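Local coordinates for protein putative Acetyltransferase (Pyrococcus horikoshii, PDB 3DDD) that binds coenzyme A and is probably an acyltransferase of the GNAT family, moving an acyl group to an acceptor that is not known, at residues F82-A87 with G180-R185; V119-L124 with S270-K275. All blocks are in the same frame, centred on the assembly; numbering follows the deposited sequence.

In the fold
Both contacts tie the N-terminal GNAT family region to the C-terminal one, away from the coenzyme A residues. The centres of the two contacts are about 10 Å apart. They hold the same sheet: strands 86-94 and 121-126 are neighbours in it. Interaction 1 is the more buried. There a carboxylate and an arginine grip backbone groups of the turn between strands 73-82 and 86-94. Interaction 2 is partly buried and smaller. Its chemistry is a threonine hydroxyl on a loop carbonyl, a little aliphatic contact and an arginine-glutamate salt bridge. The two meet where Gln86 OE1 probably accepts from Arg123 NH1 at 2.9 Å and packs against Ile272.

Interaction 1: residues F82-A87 with G180-R185; sequences FYNKQA and GDDRIR
The carboxylate of Asp181 takes two consecutive backbone N-H groups of the 82-87 turn, one on each oxygen. Asn84 N reaches Asp181 OD1 at 2.9 Å, on the syn side but 25° out of the carboxylate plane. Lys85 N reaches Asp181 OD2, also at 2.9 Å, on the syn lone pair. Asp182 N also donates to Asp181 OD1, on the anti lone pair. Three bonds therefore fix the rotation of this buried carboxylate. The Gln86 side chain runs antiparallel alongside it, with its amide nearly parallel to the carboxylate. Gln86 NE2 lies 3.6 Å from Asp181 CB, while the partner of Gln86 OE1 is Arg123.

The turn joins the antiparallel strands 73-82 and 86-94, a beta hairpin within the GNAT family region. The partner segment links helix 169-179 to helix 184-192. Asp182 OD1 accepts from Ile184 N in an Asx turn just where the second helix begins.

From that helix, Arg185 returns to the hairpin. Its chain is extended from CG to NE, and both terminal nitrogens hold one carbonyl oxygen end-on. Arg185 NH1 to Phe82 O is 2.8 Å and nearly in line with the C=O bond; Arg185 NH2 to the same oxygen is 3.1 Å. Phe82 O lies at the edge of the guanidinium, and Arg185 NH2 also donates to Val60 O.

Tyr83 packs against the partner segment: its CE1 is 3.7 Å from Arg183 CB, and its CD1 lies near Asp182 O. The ring packs edge-to-face with Phe179, and its hydroxyl bonds Lys287 O. At the more exposed side, one water donates to both Asn84 OD1 and Asp182 O.

Interaction 2: residues V119-L124 with S270-K275; sequences VDTIRL and SKIEEK. With EDO (1,2-ethanediol), chain E.
Thr121 and Ser270 make the first polar link. Thr121 OG1 donates to Ser270 O in the carbonyl plane, on a lone pair. The modelled distance from Thr121 OG1 to Ser270 O is 2.5 Å, but the exact length is uncertain at this resolution. With OG1 anti to the carbonyl carbon of its own residue (chi1 -66°), the hydroxyl faces the loop. The same rotamer sets the methyl beside it for the aliphatic contact.

That contact is small. Thr121 CG2 meets Ile272 CG1 at 4.0 Å, the two side chains passing alongside one another head to tail.

The charged pair lies farther along. Arg123 and Glu274 reach out from the two sides and meet, and Arg123 NH2 bonds Glu274 OE1 at 3.1 Å. The arginine chain bends at chi3 (82°), and its guanidinium edge meets the glutamate oxygen. The nitrogen sits above the carboxylate plane; the two planes are 65° apart. Arg123 NH2 has a second acidic partner in Glu142, and Glu274 OE2 bonds the Tyr143 hydroxyl.

A 1,2-ethanediol, probably from the crystallisation liquor, donates to Val119 O and Asp120 O.

Strand 121-126 runs between strand 86-94, parallel to it, and strand 258-267, antiparallel. Ile122 and Leu124 pack on helix 103-118, while Thr121 and Arg123 point toward the 270-275 loop that follows strand 258-267.

Interaction 1: residues F82-A87 with G180-R185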
loop_
_atom_site.group_PDB
_atom_site.type_symbol
_atom_site.label_atom_id
_atom_site.label_comp_id
_atom_site.label_asym_id
_atom_site.label_seq_id
_atom_site.Cartn_x
_atom_site.Cartn_y
_atom_site.Cartn_z
ATOM N N PHE A 82 -10.613 2.873 -2.283
ATOM C CA PHE A 82 -11.847 2.290 -1.739
ATOM C C PHE A 82 -12.040 0.814 -1.994
ATOM O O PHE A 82 -11.888 0.331 -3.112
ATOM C CB PHE A 82 -13.075 3.006 -2.304
ATOM C CG PHE A 82 -13.236 4.374 -1.775
ATOM C CD1 PHE A 82 -13.756 4.571 -0.520
ATOM C CD2 PHE A 82 -12.800 5.462 -2.515
ATOM C CE1 PHE A 82 -13.857 5.847 -0.006
ATOM C CE2 PHE A 82 -12.899 6.719 -2.029
ATOM C CZ PHE A 82 -13.433 6.926 -0.773
ATOM N N TYR A 83 -12.386 0.112 -0.936
ATOM C CA TYR A 83 -12.922 -1.242 -1.026
ATOM C C TYR A 83 -14.395 -1.184 -0.536
ATOM O O TYR A 83 -15.015 -0.099 -0.518
ATOM C CB TYR A 83 -12.033 -2.191 -0.218
ATOM C CG TYR A 83 -10.585 -1.978 -0.513
ATOM C CD1 TYR A 83 -10.081 -2.230 -1.779
ATOM C CD2 TYR A 83 -9.716 -1.465 0.456
ATOM C CE1 TYR A 83 -8.761 -2.011 -2.073
ATOM C CE2 TYR A 83 -8.374 -1.254 0.177
ATOM C CZ TYR A 83 -7.901 -1.521 -1.092
ATOM O OH TYR A 83 -6.586 -1.295 -1.389
ATOM N N ASN A 84 -14.958 -2.309 -0.128
ATOM C CA ASN A 84 -16.405 -2.358 0.136
ATOM C C ASN A 84 -16.755 -1.756 1.475
ATOM O O ASN A 84 -17.774 -1.101 1.612
ATOM C CB ASN A 84 -16.940 -3.798 0.069
ATOM C CG ASN A 84 -16.717 -4.457 -1.290
ATOM O OD1 ASN A 84 -16.431 -3.788 -2.271
ATOM N ND2 ASN A 84 -16.855 -5.775 -1.344
ATOM N N LYS A 85 -15.895 -1.976 2.456
ATOM C CA LYS A 85 -16.184 -1.639 3.843
ATOM C C LYS A 85 -15.220 -0.615 4.394
ATOM O O LYS A 85 -15.469 -0.025 5.437
ATOM C CB LYS A 85 -16.032 -2.888 4.690
ATOM C CG LYS A 85 -17.016 -4.032 4.364
ATOM C CD LYS A 85 -16.914 -5.145 5.425
ATOM C CE LYS A 85 -17.505 -6.465 4.915
ATOM N NZ LYS A 85 -16.604 -7.058 3.871
ATOM N N GLN A 86 -14.080 -0.468 3.725
ATOM C CA GLN A 86 -13.007 0.399 4.192
ATOM C C GLN A 86 -12.336 1.097 3.012
ATOM O O GLN A 86 -12.491 0.694 1.843
ATOM C CB GLN A 86 -11.982 -0.429 4.975
ATOM C CG GLN A 86 -11.265 -1.492 4.125
ATOM C CD GLN A 86 -10.343 -2.378 4.920
ATOM O OE1 GLN A 86 -9.969 -2.054 6.039
ATOM N NE2 GLN A 86 -9.947 -3.499 4.328
ATOM N N ALA A 87 -11.611 2.159 3.325
ATOM C CA ALA A 87 -10.685 2.795 2.369
ATOM C C ALA A 87 -9.325 2.842 3.017
ATOM O O ALA A 87 -9.221 2.884 4.246
ATOM C CB ALA A 87 -11.135 4.194 1.991
ATOM N N GLY A 180 -10.192 -9.082 4.919
ATOM C CA GLY A 180 -11.481 -8.642 5.465
ATOM C C GLY A 180 -12.326 -7.871 4.447
ATOM O O GLY A 180 -13.351 -7.276 4.788
ATOM N N ASP A 181 -11.872 -7.843 3.199
ATOM C CA ASP A 181 -12.530 -7.043 2.178
ATOM C C ASP A 181 -12.092 -7.497 0.816
ATOM O O ASP A 181 -11.226 -8.379 0.703
ATOM C CB ASP A 181 -12.206 -5.550 2.379
ATOM C CG ASP A 181 -13.335 -4.627 1.950
ATOM O OD1 ASP A 181 -13.953 -4.849 0.902
ATOM O OD2 ASP A 181 -13.592 -3.653 2.661
ATOM N N ASP A 182 -12.700 -6.881 -0.210
ATOM C CA ASP A 182 -12.471 -7.208 -1.609
ATOM C C ASP A 182 -11.496 -6.214 -2.235
ATOM O O ASP A 182 -11.849 -5.039 -2.452
ATOM C CB ASP A 182 -13.810 -7.232 -2.373
ATOM C CG ASP A 182 -13.643 -7.505 -3.881
ATOM O OD1 ASP A 182 -12.498 -7.531 -4.382
ATOM O OD2 ASP A 182 -14.670 -7.663 -4.578
ATOM N N ARG A 183 -10.275 -6.694 -2.518
ATOM C CA ARG A 183 -9.250 -5.905 -3.224
ATOM C C ARG A 183 -8.747 -6.619 -4.485
ATOM O O ARG A 183 -7.637 -6.393 -4.936
ATOM C CB ARG A 183 -8.060 -5.623 -2.313
ATOM C CG ARG A 183 -7.488 -6.894 -1.678
ATOM C CD ARG A 183 -6.046 -6.825 -1.436
ATOM N NE ARG A 183 -5.679 -7.939 -0.592
ATOM C CZ ARG A 183 -4.793 -7.909 0.390
ATOM N NH1 ARG A 183 -4.073 -6.850 0.602
ATOM N NH2 ARG A 183 -4.585 -9.001 1.122
ATOM N N ILE A 184 -9.580 -7.455 -5.077
ATOM C CA ILE A 184 -9.176 -8.269 -6.207
ATOM C C ILE A 184 -8.795 -7.395 -7.393
ATOM O O ILE A 184 -7.948 -7.785 -8.204
ATOM C CB ILE A 184 -10.307 -9.263 -6.583
ATOM C CG1 ILE A 184 -10.500 -10.278 -5.453
ATOM C CG2 ILE A 184 -10.044 -9.957 -7.972
ATOM C CD1 ILE A 184 -9.205 -10.935 -4.920
ATOM N N ARG A 185 -9.415 -6.221 -7.507
ATOM C CA ARG A 185 -9.111 -5.310 -8.616
ATOM C C ARG A 185 -7.688 -4.769 -8.534
ATOM O O ARG A 185 -7.076 -4.445 -9.522
ATOM C CB ARG A 185 -10.155 -4.192 -8.718
ATOM C CG ARG A 185 -10.015 -3.072 -7.718
ATOM C CD ARG A 185 -10.966 -1.928 -8.117
ATOM N NE ARG A 185 -10.573 -0.678 -7.498
ATOM C CZ ARG A 185 -10.800 -0.372 -6.223
ATOM N NH1 ARG A 185 -11.439 -1.216 -5.435
ATOM N NH2 ARG A 185 -10.367 0.785 -5.721
HETATM O O HOH W 1 -13.945 -3.419 -3.206
#

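Interaction 2: residues V119-L124 with S270-K275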
loop_
_atom_site.group_PDB
_atom_site.type_symbol
_atom_site.label_atom_id
_atom_site.label_comp_id
_atom_site.label_asym_id
_atom_site.label_seq_id
_atom_site.Cartn_x
_atom_site.Cartn_y
_atom_site.Cartn_z
ATOM N N VAL A 119 -17.547 5.320 3.120
ATOM C CA VAL A 119 -17.266 4.214 4.034
ATOM C C VAL A 119 -17.163 4.647 5.480
ATOM O O VAL A 119 -16.910 5.808 5.763
ATOM C CB VAL A 119 -15.950 3.467 3.660
ATOM C CG1 VAL A 119 -16.060 2.855 2.279
ATOM C CG2 VAL A 119 -14.728 4.385 3.765
ATOM N N ASP A 120 -17.306 3.678 6.390
ATOM C CA ASP A 120 -17.259 3.942 7.824
ATOM C C ASP A 120 -15.936 3.596 8.510
ATOM O O ASP A 120 -15.745 3.872 9.697
ATOM C CB ASP A 120 -18.414 3.210 8.514
ATOM C CG ASP A 120 -19.784 3.761 8.101
ATOM O OD1 ASP A 120 -19.903 4.947 7.696
ATOM O OD2 ASP A 120 -20.742 2.987 8.177
ATOM N N THR A 121 -15.014 3.018 7.778
ATOM C CA THR A 121 -13.690 2.778 8.318
ATOM C C THR A 121 -12.647 3.235 7.326
ATOM O O THR A 121 -12.738 2.934 6.150
ATOM C CB THR A 121 -13.514 1.321 8.683
ATOM O OG1 THR A 121 -14.409 1.056 9.760
ATOM C CG2 THR A 121 -12.046 1.020 9.126
ATOM N N ILE A 122 -11.675 4.001 7.811
ATOM C CA ILE A 122 -10.533 4.394 6.996
ATOM C C ILE A 122 -9.282 3.950 7.727
ATOM O O ILE A 122 -9.147 4.158 8.923
ATOM C CB ILE A 122 -10.531 5.923 6.684
ATOM C CG1 ILE A 122 -11.699 6.272 5.745
ATOM C CG2 ILE A 122 -9.231 6.345 6.034
ATOM C CD1 ILE A 122 -12.036 7.742 5.694
ATOM N N ARG A 123 -8.372 3.325 6.992
ATOM C CA ARG A 123 -7.131 2.847 7.565
ATOM C C ARG A 123 -5.922 3.290 6.744
ATOM O O ARG A 123 -6.036 3.746 5.609
ATOM C CB ARG A 123 -7.168 1.324 7.695
ATOM C CG ARG A 123 -8.254 0.855 8.622
ATOM C CD ARG A 123 -8.573 -0.580 8.445
ATOM N NE ARG A 123 -7.664 -1.476 9.156
ATOM C CZ ARG A 123 -7.413 -2.727 8.784
ATOM N NH1 ARG A 123 -7.944 -3.237 7.663
ATOM N NH2 ARG A 123 -6.574 -3.456 9.505
ATOM N N LEU A 124 -4.761 3.145 7.355
ATOM C CA LEU A 124 -3.504 3.548 6.747
ATOM C C LEU A 124 -2.330 2.955 7.510
ATOM O O LEU A 124 -2.476 2.503 8.637
ATOM C CB LEU A 124 -3.380 5.076 6.721
ATOM C CG LEU A 124 -3.506 5.822 8.053
ATOM C CD1 LEU A 124 -2.196 5.779 8.876
ATOM C CD2 LEU A 124 -3.931 7.229 7.801
ATOM N N SER A 270 -14.813 1.874 12.806
ATOM C CA SER A 270 -15.000 0.556 13.415
ATOM C C SER A 270 -14.047 -0.479 12.829
ATOM O O SER A 270 -13.741 -0.460 11.636
ATOM C CB SER A 270 -16.473 0.091 13.283
ATOM O OG SER A 270 -17.011 0.475 12.019
ATOM N N LYS A 271 -13.553 -1.349 13.710
ATOM C CA LYS A 271 -12.706 -2.476 13.343
ATOM C C LYS A 271 -13.334 -3.316 12.245
ATOM O O LYS A 271 -14.544 -3.581 12.246
ATOM C CB LYS A 271 -12.454 -3.390 14.544
ATOM C CG LYS A 271 -11.562 -2.811 15.619
ATOM C CD LYS A 271 -11.123 -3.870 16.636
ATOM C CE LYS A 271 -10.540 -3.209 17.894
ATOM N NZ LYS A 271 -9.355 -3.963 18.439
ATOM N N ILE A 272 -12.480 -3.716 11.322
ATOM C CA ILE A 272 -12.811 -4.615 10.242
ATOM C C ILE A 272 -12.401 -6.016 10.678
ATOM O O ILE A 272 -11.290 -6.211 11.139
ATOM C CB ILE A 272 -12.017 -4.226 8.942
ATOM C CG1 ILE A 272 -12.518 -2.876 8.378
ATOM C CG2 ILE A 272 -12.086 -5.349 7.899
ATOM C CD1 ILE A 272 -14.053 -2.735 8.307
ATOM N N GLU A 273 -13.304 -6.980 10.537
ATOM C CA GLU A 273 -12.990 -8.384 10.778
ATOM C C GLU A 273 -11.940 -8.841 9.743
ATOM O O GLU A 273 -12.227 -8.882 8.571
ATOM C CB GLU A 273 -14.284 -9.222 10.686
ATOM C CG GLU A 273 -14.169 -10.687 11.187
ATOM C CD GLU A 273 -15.450 -11.540 10.956
ATOM O OE1 GLU A 273 -16.532 -10.974 10.635
ATOM O OE2 GLU A 273 -15.366 -12.789 11.112
ATOM N N GLU A 274 -10.721 -9.125 10.186
ATOM C CA GLU A 274 -9.664 -9.633 9.316
ATOM C C GLU A 274 -9.061 -10.893 9.928
ATOM O O GLU A 274 -9.189 -11.114 11.114
ATOM C CB GLU A 274 -8.580 -8.563 9.086
ATOM C CG GLU A 274 -7.858 -8.092 10.337
ATOM C CD GLU A 274 -6.868 -6.966 10.072
ATOM O OE1 GLU A 274 -6.710 -6.538 8.901
ATOM O OE2 GLU A 274 -6.234 -6.511 11.046
ATOM N N LYS A 275 -8.419 -11.729 9.124
ATOM C CA LYS A 275 -7.836 -12.962 9.657
ATOM C C LYS A 275 -6.315 -12.896 9.510
ATOM O O LYS A 275 -5.713 -13.428 8.583
ATOM C CB LYS A 275 -8.449 -14.196 8.994
ATOM C CG LYS A 275 -8.086 -15.496 9.717
ATOM C CD LYS A 275 -8.904 -16.711 9.246
ATOM C CE LYS A 275 -8.427 -18.027 9.895
ATOM N NZ LYS A 275 -7.638 -17.822 11.165
HETATM C C1 EDO E . -14.791 7.063 8.006
HETATM O O1 EDO E . -16.140 7.521 8.059
HETATM C C2 EDO E . -14.117 7.416 9.319
HETATM O O2 EDO E . -14.863 6.899 10.426
#